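Local coordinates for protein beta-porphyranase B (Bacteroides plebeius, PDB 4AWD) that cleaves the sulfated red-algal polysaccharide porphyran at beta-D-galactose-(1->4)-alpha-L-galactose-6-sulfate linkages, yielding mostly disaccharides, at residues V228-T233 against K260-I265; M203-H208 against V253-D258; N77-A82 against E287-E292; I99-S104 against R118-A123. One frame throughout, in Å; residues are numbered along the deposited sequence.

Contact 1. Residues V228-T233 against K260-I265; sequences VVSYMT and KYMYTI
Val229 N and Ser230 N both donate to Met262 O, at 2.8 Å for Val229 N to Met262 O and 3.1 Å for Ser230 N to Met262 O, and both bonds are nearly straight (N-H...O angles of 158° and 164°). One carbonyl oxygen thus serves two consecutive amides. Around this junction the side chains divide. Val229 sets CG2 against the ring of Tyr261 at its edge, 3.6 Å from Tyr261 CD1, while Tyr261 OH is held by Thr264 OG1 and the carbonyl of Asp227. Met262 is bent at chi2 and chi3 and curls back under the loop, so its methyl CE comes 3.3 Å from Ser230 O and, beyond it, 3.4 Å from Met232 O. The loop keeps its own bend there through an ST turn, in which Met232 N donates to Ser230 OG over 2.8 Å. Tyr263 points CB toward the loop, and with CG between its backbone N and carbonyl carbon (chi1 54°) the ring edge comes to lie beside Ser230 O, which is 3.4 Å from Tyr263 CD2. Tyr231 turns its own edge toward the face of Tyr263 in an offset edge-to-face stack, centroids 5.4 Å apart; Arg225 adds a cation-pi contact to Tyr231, and Tyr263 OH is bonded to Met203 O. Two successive N-H groups on one carbonyl, with Val229 in a helical backbone conformation and Ser230 extended, fit a classic beta bulge, here where the chain beyond strand 225-226 leaves the edge of strand 260-265 in the GH16 beta-sandwich.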
loop_
_atom_site.group_PDB
_atom_site.type_symbol
_atom_site.label_atom_id
_atom_site.label_comp_id
_atom_site.label_asym_id
_atom_site.label_seq_id
_atom_site.Cartn_x
_atom_site.Cartn_y
_atom_site.Cartn_z
ATOM N N VAL A 228 4.329 21.253 -1.892
ATOM C CA VAL A 228 4.158 20.632 -0.593
ATOM C C VAL A 228 3.404 21.544 0.361
ATOM O O VAL A 228 3.703 22.736 0.468
ATOM C CB VAL A 228 5.536 20.276 0.031
ATOM C CG1 VAL A 228 5.363 19.628 1.424
ATOM C CG2 VAL A 228 6.319 19.375 -0.905
ATOM N N VAL A 229 2.427 20.974 1.050
ATOM C CA VAL A 229 1.758 21.665 2.121
ATOM C C VAL A 229 2.301 21.121 3.440
ATOM O O VAL A 229 2.791 21.899 4.272
ATOM C CB VAL A 229 0.202 21.578 1.993
ATOM C CG1 VAL A 229 -0.519 21.974 3.308
ATOM C CG2 VAL A 229 -0.253 22.476 0.865
ATOM N N SER A 230 2.252 19.797 3.610
ATOM C CA SER A 230 2.723 19.164 4.836
ATOM C C SER A 230 3.090 17.679 4.682
ATOM O O SER A 230 2.534 16.976 3.846
ATOM C CB SER A 230 1.678 19.335 5.943
ATOM O OG SER A 230 2.141 18.787 7.159
ATOM N N TYR A 231 4.047 17.235 5.494
ATOM C CA TYR A 231 4.346 15.816 5.704
ATOM C C TYR A 231 3.818 15.369 7.076
ATOM O O TYR A 231 3.929 14.192 7.435
ATOM C CB TYR A 231 5.861 15.572 5.704
ATOM C CG TYR A 231 6.622 16.062 4.490
ATOM C CD1 TYR A 231 6.005 16.165 3.241
ATOM C CD2 TYR A 231 7.981 16.393 4.587
ATOM C CE1 TYR A 231 6.718 16.606 2.119
ATOM C CE2 TYR A 231 8.704 16.830 3.475
ATOM C CZ TYR A 231 8.066 16.930 2.241
ATOM O OH TYR A 231 8.758 17.360 1.132
ATOM N N MET A 232 3.256 16.308 7.836
ATOM C CA MET A 232 3.000 16.097 9.269
ATOM C C MET A 232 1.731 15.307 9.545
ATOM O O MET A 232 0.653 15.618 9.040
ATOM C CB MET A 232 2.949 17.434 10.028
ATOM C CG MET A 232 4.221 18.295 9.918
ATOM S SD MET A 232 5.660 17.567 10.736
ATOM C CE MET A 232 5.327 17.976 12.465
ATOM N N THR A 233 1.861 14.311 10.398
ATOM C CA THR A 233 0.793 13.363 10.616
ATOM C C THR A 233 0.699 12.993 12.100
ATOM O O THR A 233 1.586 13.316 12.876
ATOM C CB THR A 233 0.996 12.190 9.612
ATOM O OG1 THR A 233 -0.012 12.268 8.583
ATOM C CG2 THR A 233 1.029 10.839 10.260
ATOM N N LYS A 260 -7.225 16.415 3.789
ATOM C CA LYS A 260 -6.515 17.638 3.457
ATOM C C LYS A 260 -5.351 17.341 2.534
ATOM O O LYS A 260 -4.566 16.434 2.794
ATOM C CB LYS A 260 -5.997 18.336 4.737
ATOM C CG LYS A 260 -7.093 18.867 5.693
ATOM C CD LYS A 260 -6.508 19.223 7.077
ATOM C CE LYS A 260 -6.495 18.011 8.053
ATOM N NZ LYS A 260 -5.259 17.153 7.992
ATOM N N TYR A 261 -5.222 18.123 1.467
ATOM C CA TYR A 261 -4.089 17.977 0.552
ATOM C C TYR A 261 -2.751 18.068 1.292
ATOM O O TYR A 261 -2.534 18.989 2.077
ATOM C CB TYR A 261 -4.161 19.022 -0.547
ATOM C CG TYR A 261 -2.930 19.091 -1.437
ATOM C CD1 TYR A 261 -1.829 19.853 -1.064
ATOM C CD2 TYR A 261 -2.882 18.419 -2.664
ATOM C CE1 TYR A 261 -0.718 19.948 -1.871
ATOM C CE2 TYR A 261 -1.771 18.501 -3.474
ATOM C CZ TYR A 261 -0.691 19.273 -3.072
ATOM O OH TYR A 261 0.431 19.372 -3.849
ATOM N N MET A 262 -1.861 17.117 1.027
ATOM C CA MET A 262 -0.538 17.102 1.650
ATOM C C MET A 262 0.588 17.514 0.696
ATOM O O MET A 262 1.344 18.427 1.008
ATOM C CB MET A 262 -0.258 15.748 2.294
ATOM C CG MET A 262 -1.290 15.386 3.355
ATOM S SD MET A 262 -1.090 16.385 4.845
ATOM C CE MET A 262 0.229 15.491 5.680
ATOM N N TYR A 263 0.676 16.859 -0.461
ATOM C CA TYR A 263 1.662 17.175 -1.488
ATOM C C TYR A 263 1.426 16.323 -2.734
ATOM O O TYR A 263 0.602 15.406 -2.740
ATOM C CB TYR A 263 3.107 16.980 -0.976
ATOM C CG TYR A 263 3.355 15.601 -0.408
ATOM C CD1 TYR A 263 3.640 14.522 -1.250
ATOM C CD2 TYR A 263 3.292 15.367 0.972
ATOM C CE1 TYR A 263 3.858 13.241 -0.738
ATOM C CE2 TYR A 263 3.509 14.094 1.489
ATOM C CZ TYR A 263 3.788 13.036 0.621
ATOM O OH TYR A 263 3.996 11.777 1.116
ATOM N N THR A 264 2.179 16.640 -3.783
ATOM C CA THR A 264 2.121 15.958 -5.064
ATOM C C THR A 264 3.407 15.183 -5.318
ATOM O O THR A 264 4.495 15.590 -4.878
ATOM C CB THR A 264 1.961 16.991 -6.182
ATOM O OG1 THR A 264 0.752 17.730 -5.969
ATOM C CG2 THR A 264 1.898 16.333 -7.539
ATOM N N ILE A 265 3.290 14.064 -6.027
ATOM C CA ILE A 265 4.463 13.474 -6.632
ATOM C C ILE A 265 4.230 13.302 -8.120
ATOM O O ILE A 265 3.256 12.670 -8.530
ATOM C CB ILE A 265 4.875 12.125 -5.984
ATOM C CG1 ILE A 265 5.152 12.297 -4.484
ATOM C CG2 ILE A 265 6.088 11.545 -6.704
ATOM C CD1 ILE A 265 5.510 11.007 -3.756
#

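Contact 2. Residues M203-H208 against V253-D258; sequences MNSNTH and VKFYYD
Ser205 OG, hydrogen-bonded to the backbone carbonyl of Ile179, also rests on the Phe255 ring, 3.5 Å from Phe255 CD1. The hydroxyl is therefore buried yet satisfied, and the carbon that carries it makes the centred contact. Ser205 CB sits 3.5 Å from the centroid of the Phe255 ring and just 9° off the ring normal, a CH-pi contact over one face. With OG beside the backbone N (chi1 -58°), the serine can reach Ile179 while CB stays over the ring. Met203 packs next to it. Its CG is anti to the backbone N (chi1 -172°) and the chain bends at chi2, which carries the methyl CE across to 3.5 Å from Tyr256 O and 4.1 Å from Phe255 CB. One bond earlier in the chain, Met203 SD lies 4.0 Å from Tyr257 CB and 5.3 Å from the centroid of the Tyr257 ring, an oblique Met-aromatic contact. Tyr257 OH is tied to Asp234. No hydrogen bond joins the two segments, and the CA atoms of Ser205 and Phe255 stay 7.5 Å apart, too far for neighbours in one sheet. Strand 204-213 is paired with strand 168-182, whereas strand 252-257 lies between 241-249 and 260-265. Ser205 and Thr207 point inward and Asn206 points away, its side chain about 5 Å from that of Glu181, the probable proton donor. Such face-to-face packing of two sheets, with the cleft on the outer side of one, characterises the beta-jelly-roll sandwich of GH16 enzymes.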
loop_
_atom_site.group_PDB
_atom_site.type_symbol
_atom_site.label_atom_id
_atom_site.label_comp_id
_atom_site.label_asym_id
_atom_site.label_seq_id
_atom_site.Cartn_x
_atom_site.Cartn_y
_atom_site.Cartn_z
ATOM N N MET A 203 3.428 11.597 6.668
ATOM C CA MET A 203 2.691 11.074 5.515
ATOM C C MET A 203 3.726 10.515 4.559
ATOM O O MET A 203 4.160 11.190 3.616
ATOM C CB MET A 203 1.877 12.198 4.852
ATOM C CG MET A 203 0.907 11.786 3.743
ATOM S SD MET A 203 -0.464 10.784 4.352
ATOM C CE MET A 203 -1.244 10.284 2.820
ATOM N N ASN A 204 4.165 9.291 4.842
ATOM C CA ASN A 204 5.081 8.579 3.955
ATOM C C ASN A 204 4.350 7.960 2.758
ATOM O O ASN A 204 3.770 6.881 2.854
ATOM C CB ASN A 204 5.862 7.517 4.727
ATOM C CG ASN A 204 6.317 8.004 6.074
ATOM O OD1 ASN A 204 7.130 8.927 6.172
ATOM N ND2 ASN A 204 5.792 7.387 7.131
ATOM N N SER A 205 4.368 8.666 1.639
ATOM C CA SER A 205 3.748 8.181 0.410
ATOM C C SER A 205 4.878 8.109 -0.573
ATOM O O SER A 205 5.967 8.607 -0.271
ATOM C CB SER A 205 2.688 9.155 -0.083
ATOM O OG SER A 205 1.708 9.351 0.914
ATOM N N ASN A 206 4.652 7.493 -1.732
ATOM C CA ASN A 206 5.734 7.328 -2.674
ATOM C C ASN A 206 5.270 6.783 -4.013
ATOM O O ASN A 206 4.162 6.251 -4.128
ATOM C CB ASN A 206 6.788 6.389 -2.066
ATOM C CG ASN A 206 8.216 6.760 -2.447
ATOM O OD1 ASN A 206 8.455 7.606 -3.317
ATOM N ND2 ASN A 206 9.180 6.101 -1.801
ATOM N N THR A 207 6.131 6.922 -5.019
ATOM C CA THR A 207 5.911 6.334 -6.324
ATOM C C THR A 207 7.182 5.630 -6.761
ATOM O O THR A 207 8.293 6.102 -6.485
ATOM C CB THR A 207 5.624 7.397 -7.384
ATOM O OG1 THR A 207 6.806 8.191 -7.593
ATOM C CG2 THR A 207 4.433 8.296 -6.980
ATOM N N HIS A 208 7.020 4.512 -7.464
ATOM C CA HIS A 208 8.154 3.799 -8.023
ATOM C C HIS A 208 7.877 3.467 -9.477
ATOM O O HIS A 208 6.832 2.891 -9.792
ATOM C CB HIS A 208 8.415 2.504 -7.247
ATOM C CG HIS A 208 8.508 2.691 -5.764
ATOM N ND1 HIS A 208 9.711 2.821 -5.103
ATOM C CD2 HIS A 208 7.548 2.759 -4.812
ATOM C CE1 HIS A 208 9.489 2.977 -3.811
ATOM N NE2 HIS A 208 8.185 2.940 -3.608
ATOM N N VAL A 253 0.178 12.339 -9.089
ATOM C CA VAL A 253 -0.546 11.718 -7.992
ATOM C C VAL A 253 -0.512 12.689 -6.819
ATOM O O VAL A 253 0.509 13.322 -6.578
ATOM C CB VAL A 253 0.077 10.367 -7.590
ATOM C CG1 VAL A 253 -0.854 9.649 -6.659
ATOM C CG2 VAL A 253 0.322 9.482 -8.822
ATOM N N LYS A 254 -1.639 12.836 -6.123
ATOM C CA LYS A 254 -1.775 13.832 -5.047
ATOM C C LYS A 254 -2.291 13.188 -3.759
ATOM O O LYS A 254 -3.294 12.475 -3.775
ATOM C CB LYS A 254 -2.717 14.965 -5.475
ATOM C CG LYS A 254 -2.308 15.663 -6.772
ATOM C CD LYS A 254 -3.135 16.937 -7.081
ATOM C CE LYS A 254 -2.538 17.683 -8.283
ATOM N NZ LYS A 254 -3.329 18.902 -8.728
ATOM N N PHE A 255 -1.635 13.472 -2.639
ATOM C CA PHE A 255 -1.917 12.741 -1.400
ATOM C C PHE A 255 -2.683 13.520 -0.336
ATOM O O PHE A 255 -2.470 14.721 -0.143
ATOM C CB PHE A 255 -0.630 12.135 -0.836
ATOM C CG PHE A 255 0.055 11.223 -1.800
ATOM C CD1 PHE A 255 -0.334 9.899 -1.904
ATOM C CD2 PHE A 255 1.060 11.707 -2.644
ATOM C CE1 PHE A 255 0.277 9.044 -2.826
ATOM C CE2 PHE A 255 1.683 10.861 -3.562
ATOM C CZ PHE A 255 1.292 9.519 -3.651
ATOM N N TYR A 256 -3.585 12.818 0.346
ATOM C CA TYR A 256 -4.479 13.431 1.326
ATOM C C TYR A 256 -4.422 12.711 2.664
ATOM O O TYR A 256 -4.478 11.485 2.734
ATOM C CB TYR A 256 -5.913 13.477 0.797
ATOM C CG TYR A 256 -6.060 14.364 -0.421
ATOM C CD1 TYR A 256 -5.615 13.940 -1.683
ATOM C CD2 TYR A 256 -6.631 15.639 -0.314
ATOM C CE1 TYR A 256 -5.727 14.753 -2.795
ATOM C CE2 TYR A 256 -6.750 16.467 -1.434
ATOM C CZ TYR A 256 -6.299 16.013 -2.668
ATOM O OH TYR A 256 -6.413 16.824 -3.773
ATOM N N TYR A 257 -4.280 13.497 3.717
ATOM C CA TYR A 257 -4.330 12.988 5.062
ATOM C C TYR A 257 -5.532 13.623 5.715
ATOM O O TYR A 257 -5.655 14.831 5.687
ATOM C CB TYR A 257 -3.059 13.378 5.821
ATOM C CG TYR A 257 -3.063 12.968 7.271
ATOM C CD1 TYR A 257 -3.154 11.618 7.628
ATOM C CD2 TYR A 257 -2.977 13.918 8.286
ATOM C CE1 TYR A 257 -3.152 11.229 8.939
ATOM C CE2 TYR A 257 -2.979 13.534 9.623
ATOM C CZ TYR A 257 -3.058 12.187 9.943
ATOM O OH TYR A 257 -3.046 11.776 11.260
ATOM N N ASP A 258 -6.413 12.812 6.293
ATOM C CA ASP A 258 -7.660 13.296 6.900
ATOM C C ASP A 258 -8.431 14.324 6.020
ATOM O O ASP A 258 -9.006 15.295 6.512
ATOM C CB ASP A 258 -7.403 13.799 8.331
ATOM C CG ASP A 258 -7.181 12.660 9.338
ATOM O OD1 ASP A 258 -7.508 11.483 9.029
ATOM O OD2 ASP A 258 -6.692 12.945 10.457
#

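Contact 3. Residues N77-A82 against E287-E292; sequences NGRPPA and ETYDWE
Arg79 NH1 makes two short bonds: 2.8 Å to Glu287 OE2, a salt bridge, and 2.8 Å to Thr288 O. The first is almost straight (171°), lies in the guanidinium plane and uses the anti lone pair of Glu287 OE2; the carboxylate plane is turned only 18° from the guanidinium. The second also leaves in that plane, although NH1 is tilted out of the carbonyl plane of Thr288. Two acceptors at the guanidinium edge fix its rotation. The bend at chi3 (-57°) swings the group round Thr288 O after the aliphatic chain has passed Asp290, with Arg79 CD 3.5 Å from Asp290 OD1. Two waters extend the polar seam: one lies between Arg79 O and Thr288 N, accepting from the latter, while the other bridges Pro80 O (2.7 Å) and Asp290 OD1 (2.9 Å). Behind it the packing is apolar, with Ala82 CB 3.8 Å from Thr288 CB, next to the turn that the cis peptide before Pro81 introduces. Tyr289 OH bonds to Glu181, the probable proton donor. Glu287 OE1 is hydrogen-bonded to a glycerol, probably from the crystallisation liquor, while OE2 is engaged by Arg79. Both residues probably bind substrate, so the salt bridge would orient the two groups together and probably moderate the charge each offers to the substrate.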
loop_
_atom_site.group_PDB
_atom_site.type_symbol
_atom_site.label_atom_id
_atom_site.label_comp_id
_atom_site.label_asym_id
_atom_site.label_seq_id
_atom_site.Cartn_x
_atom_site.Cartn_y
_atom_site.Cartn_z
ATOM N N ASN A 77 6.090 -14.637 -0.813
ATOM C CA ASN A 77 7.020 -14.765 0.296
ATOM C C ASN A 77 7.490 -13.397 0.756
ATOM O O ASN A 77 8.100 -12.647 -0.013
ATOM C CB ASN A 77 8.193 -15.670 -0.102
ATOM C CG ASN A 77 7.735 -17.060 -0.485
ATOM O OD1 ASN A 77 7.302 -17.847 0.369
ATOM N ND2 ASN A 77 7.805 -17.365 -1.775
ATOM N N GLY A 78 7.191 -13.065 2.011
ATOM C CA GLY A 78 7.497 -11.724 2.546
ATOM C C GLY A 78 8.984 -11.401 2.622
ATOM O O GLY A 78 9.824 -12.183 2.190
ATOM N N ARG A 79 9.293 -10.226 3.162
ATOM C CA ARG A 79 10.665 -9.815 3.416
ATOM C C ARG A 79 11.070 -10.454 4.730
ATOM O O ARG A 79 10.465 -10.165 5.760
ATOM C CB ARG A 79 10.760 -8.282 3.519
ATOM C CG ARG A 79 12.213 -7.734 3.546
ATOM C CD ARG A 79 12.298 -6.215 3.410
ATOM N NE ARG A 79 11.659 -5.720 2.191
ATOM C CZ ARG A 79 10.469 -5.112 2.154
ATOM N NH1 ARG A 79 9.762 -4.921 3.265
ATOM N NH2 ARG A 79 9.973 -4.715 0.996
ATOM N N PRO A 80 12.083 -11.338 4.706
ATOM C CA PRO A 80 12.463 -12.009 5.964
ATOM C C PRO A 80 12.742 -10.967 7.061
ATOM O O PRO A 80 13.335 -9.926 6.781
ATOM C CB PRO A 80 13.732 -12.789 5.589
ATOM C CG PRO A 80 13.667 -12.946 4.092
ATOM C CD PRO A 80 12.887 -11.788 3.551
ATOM N N PRO A 81 12.331 -11.248 8.308
ATOM C CA PRO A 81 11.836 -12.546 8.754
ATOM C C PRO A 81 10.310 -12.707 8.845
ATOM O O PRO A 81 9.836 -13.619 9.550
ATOM C CB PRO A 81 12.468 -12.675 10.147
ATOM C CG PRO A 81 12.663 -11.224 10.619
ATOM C CD PRO A 81 12.473 -10.313 9.437
ATOM N N ALA A 82 9.541 -11.860 8.156
ATOM C CA ALA A 82 8.075 -12.039 8.129
ATOM C C ALA A 82 7.547 -12.375 6.748
ATOM O O ALA A 82 7.965 -11.804 5.747
ATOM C CB ALA A 82 7.343 -10.817 8.677
ATOM N N GLU A 287 4.228 -5.794 6.928
ATOM C CA GLU A 287 5.537 -6.331 6.580
ATOM C C GLU A 287 6.642 -5.936 7.519
ATOM O O GLU A 287 6.479 -5.145 8.479
ATOM C CB GLU A 287 5.937 -5.934 5.158
ATOM C CG GLU A 287 6.772 -4.666 5.073
ATOM C CD GLU A 287 6.401 -3.830 3.857
ATOM O OE1 GLU A 287 5.289 -3.255 3.870
ATOM O OE2 GLU A 287 7.208 -3.766 2.893
ATOM N N THR A 288 7.786 -6.545 7.287
ATOM C CA THR A 288 8.933 -6.255 8.100
ATOM C C THR A 288 9.976 -5.576 7.142
ATOM O O THR A 288 10.035 -5.886 5.927
ATOM C CB THR A 288 9.316 -7.598 8.856
ATOM O OG1 THR A 288 9.795 -7.359 10.191
ATOM C CG2 THR A 288 10.234 -8.394 8.116
ATOM N N TYR A 289 10.712 -4.581 7.673
ATOM C CA TYR A 289 11.706 -3.799 6.891
ATOM C C TYR A 289 13.125 -4.065 7.374
ATOM O O TYR A 289 13.349 -4.193 8.579
ATOM C CB TYR A 289 11.493 -2.312 7.082
ATOM C CG TYR A 289 10.220 -1.714 6.531
ATOM C CD1 TYR A 289 9.984 -1.652 5.157
ATOM C CD2 TYR A 289 9.284 -1.142 7.390
ATOM C CE1 TYR A 289 8.832 -1.071 4.657
ATOM C CE2 TYR A 289 8.137 -0.571 6.911
ATOM C CZ TYR A 289 7.905 -0.529 5.545
ATOM O OH TYR A 289 6.747 0.067 5.085
ATOM N N ASP A 290 14.087 -4.097 6.446
ATOM C CA ASP A 290 15.496 -4.359 6.787
ATOM C C ASP A 290 16.104 -3.239 7.624
ATOM O O ASP A 290 17.088 -3.452 8.352
ATOM C CB ASP A 290 16.349 -4.555 5.530
ATOM C CG ASP A 290 15.940 -5.768 4.729
ATOM O OD1 ASP A 290 15.216 -6.641 5.283
ATOM O OD2 ASP A 290 16.355 -5.851 3.537
ATOM N N TRP A 291 15.527 -2.047 7.519
ATOM C CA TRP A 291 16.046 -0.889 8.256
ATOM C C TRP A 291 15.447 -0.780 9.651
ATOM O O TRP A 291 15.777 0.137 10.401
ATOM C CB TRP A 291 15.868 0.397 7.467
ATOM C CG TRP A 291 14.496 0.606 6.886
ATOM C CD1 TRP A 291 14.113 0.350 5.606
ATOM C CD2 TRP A 291 13.339 1.140 7.555
ATOM N NE1 TRP A 291 12.791 0.693 5.429
ATOM C CE2 TRP A 291 12.293 1.176 6.610
ATOM C CE3 TRP A 291 13.089 1.595 8.856
ATOM C CZ2 TRP A 291 11.002 1.650 6.928
ATOM C CZ3 TRP A 291 11.809 2.050 9.178
ATOM C CH2 TRP A 291 10.781 2.078 8.215
ATOM N N GLU A 292 14.582 -1.729 10.006
ATOM C CA GLU A 292 14.061 -1.838 11.373
ATOM C C GLU A 292 14.188 -3.284 11.836
ATOM O O GLU A 292 13.223 -4.044 11.829
ATOM C CB GLU A 292 12.605 -1.336 11.471
ATOM C CG GLU A 292 11.968 -1.384 12.864
ATOM C CD GLU A 292 12.828 -0.770 13.979
ATOM O OE1 GLU A 292 13.648 -1.517 14.562
ATOM O OE2 GLU A 292 12.659 0.437 14.311
HETATM O O HOH W 1 7.906 -8.964 5.298
HETATM O O HOH W 2 15.091 -9.458 4.840
#

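Contact 4. Residues I99-S104 against R118-A123; sequences INTVLS and RLAGGA
Three backbone hydrogen bonds tie Thr101 and Leu103 to the facing strand. Thr101 N donates to Ala120 O at 2.9 Å and Ala120 N returns to Thr101 O at 2.8 Å, a ring that defines an antiparallel hydrogen-bonded pair; the third, Leu103 N to Arg118 O at 2.8 Å, approaches from well above the carbonyl plane. Val102 and Leu119 form the intervening non-hydrogen-bonded pair. Weaker CA-H...O contacts supplement these, notably Asn100 CA to Ala120 O at 3.3 Å. The axes of strands 101-103 and 118-121 run at 130°, a marked departure from antiparallel. Apolar contact is modest: Leu103 CB lies 4.1 Å from Ala120 CB, and CG anti to the backbone N (chi1 -179°) brings Leu103 CD1 to 4.2 Å from the same methyl. Among polar side chains, Thr101 OG1 lies 3.7 Å from Ala120 CB and is bonded to Asn88, whereas Asn100 OD1, 3.8 Å from Gly121 CA, is buried with no partner in the model. The pairing belongs to the hairpin of strands 95-107 and 117-126; along the other edge of the latter, Arg118 and Leu119 bond to Pro81 and Leu119 to Thr83, adding the parallel strand 82-84.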
loop_
_atom_site.group_PDB
_atom_site.type_symbol
_atom_site.label_atom_id
_atom_site.label_comp_id
_atom_site.label_asym_id
_atom_site.label_seq_id
_atom_site.Cartn_x
_atom_site.Cartn_y
_atom_site.Cartn_z
ATOM N N ILE A 99 -3.491 -9.136 11.362
ATOM C CA ILE A 99 -2.778 -9.328 12.628
ATOM C C ILE A 99 -1.389 -9.905 12.371
ATOM O O ILE A 99 -1.205 -10.719 11.450
ATOM C CB ILE A 99 -3.612 -10.190 13.655
ATOM C CG1 ILE A 99 -3.018 -10.103 15.071
ATOM C CG2 ILE A 99 -3.810 -11.652 13.172
ATOM C CD1 ILE A 99 -3.856 -10.794 16.184
ATOM N N ASN A 100 -0.410 -9.456 13.160
ATOM C CA ASN A 100 0.948 -10.018 13.136
ATOM C C ASN A 100 1.141 -11.032 14.251
ATOM O O ASN A 100 0.850 -10.748 15.413
ATOM C CB ASN A 100 1.996 -8.912 13.270
ATOM C CG ASN A 100 1.752 -7.779 12.322
ATOM O OD1 ASN A 100 1.611 -7.997 11.125
ATOM N ND2 ASN A 100 1.667 -6.564 12.851
ATOM N N THR A 101 1.616 -12.218 13.893
ATOM C CA THR A 101 1.749 -13.307 14.851
ATOM C C THR A 101 3.119 -13.948 14.720
ATOM O O THR A 101 3.775 -13.823 13.681
ATOM C CB THR A 101 0.692 -14.404 14.609
ATOM O OG1 THR A 101 0.881 -14.961 13.295
ATOM C CG2 THR A 101 -0.738 -13.842 14.749
ATOM N N VAL A 102 3.541 -14.623 15.783
ATOM C CA VAL A 102 4.654 -15.556 15.733
ATOM C C VAL A 102 4.319 -16.666 14.729
ATOM O O VAL A 102 3.220 -17.208 14.741
ATOM C CB VAL A 102 4.908 -16.153 17.151
ATOM C CG1 VAL A 102 5.854 -17.323 17.104
ATOM C CG2 VAL A 102 5.445 -15.061 18.089
ATOM N N LEU A 103 5.246 -16.985 13.835
ATOM C CA LEU A 103 5.028 -18.094 12.916
ATOM C C LEU A 103 5.720 -19.334 13.441
ATOM O O LEU A 103 6.928 -19.337 13.622
ATOM C CB LEU A 103 5.542 -17.765 11.510
ATOM C CG LEU A 103 5.316 -18.904 10.511
ATOM C CD1 LEU A 103 3.832 -19.202 10.345
ATOM C CD2 LEU A 103 5.938 -18.568 9.203
ATOM N N SER A 104 4.949 -20.390 13.672
ATOM C CA SER A 104 5.472 -21.613 14.263
ATOM C C SER A 104 4.785 -22.840 13.668
ATOM O O SER A 104 3.572 -22.914 13.670
ATOM C CB SER A 104 5.281 -21.598 15.782
ATOM O OG SER A 104 5.963 -22.689 16.377
ATOM N N ARG A 118 9.893 -16.387 10.780
ATOM C CA ARG A 118 9.394 -16.703 12.119
ATOM C C ARG A 118 8.290 -15.747 12.536
ATOM O O ARG A 118 7.769 -15.843 13.645
ATOM C CB ARG A 118 10.527 -16.703 13.154
ATOM C CG ARG A 118 11.167 -15.338 13.360
ATOM C CD ARG A 118 12.292 -15.381 14.361
ATOM N NE ARG A 118 12.541 -14.062 14.944
ATOM C CZ ARG A 118 13.474 -13.207 14.519
ATOM N NH1 ARG A 118 14.274 -13.509 13.489
ATOM N NH2 ARG A 118 13.614 -12.039 15.136
ATOM N N LEU A 119 7.945 -14.824 11.645
ATOM C CA LEU A 119 6.828 -13.925 11.862
ATOM C C LEU A 119 5.845 -14.044 10.710
ATOM O O LEU A 119 6.233 -14.218 9.542
ATOM C CB LEU A 119 7.312 -12.474 12.012
ATOM C CG LEU A 119 8.032 -12.075 13.314
ATOM C CD1 LEU A 119 8.773 -10.754 13.139
ATOM C CD2 LEU A 119 7.059 -11.983 14.485
ATOM N N ALA A 120 4.563 -13.968 11.034
ATOM C CA ALA A 120 3.552 -13.955 9.993
ATOM C C ALA A 120 2.749 -12.656 10.025
ATOM O O ALA A 120 2.237 -12.242 11.078
ATOM C CB ALA A 120 2.657 -15.181 10.086
ATOM N N GLY A 121 2.678 -12.006 8.863
ATOM C CA GLY A 121 1.767 -10.875 8.655
ATOM C C GLY A 121 0.692 -11.197 7.633
ATOM O O GLY A 121 0.392 -12.365 7.379
ATOM N N GLY A 122 0.128 -10.153 7.033
ATOM C CA GLY A 122 -0.910 -10.294 6.015
ATOM C C GLY A 122 -0.614 -9.496 4.761
ATOM O O GLY A 122 -0.056 -8.411 4.827
ATOM N N ALA A 123 -0.974 -10.057 3.614
ATOM C CA ALA A 123 -0.925 -9.349 2.346
ATOM C C ALA A 123 -2.215 -9.600 1.587
ATOM O O ALA A 123 -2.426 -10.708 1.051
ATOM C CB ALA A 123 0.255 -9.799 1.522
#

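How the contacts relate
Contacts 1 and 2 use neighbouring strands, 260-265 and 252-257, which follow each other in the chain and join through Met262 N to Phe255 O; their centres lie 7 Å apart. Contact 2 is the buried one, built on side chains between sheets without a bond across, while contact 1, partly buried, lies beside it nearer the surface, with backbone bonds and aromatic packing. Contacts 3 and 4, partly buried, meet along the edge of strand 117-126, centres 11 Å apart. Contact 4 is mainly sheet pairing; contact 3 joins loops by charge and water at the probable substrate site. Contacts 1 and 4 occupy opposite sides of the chain's centre.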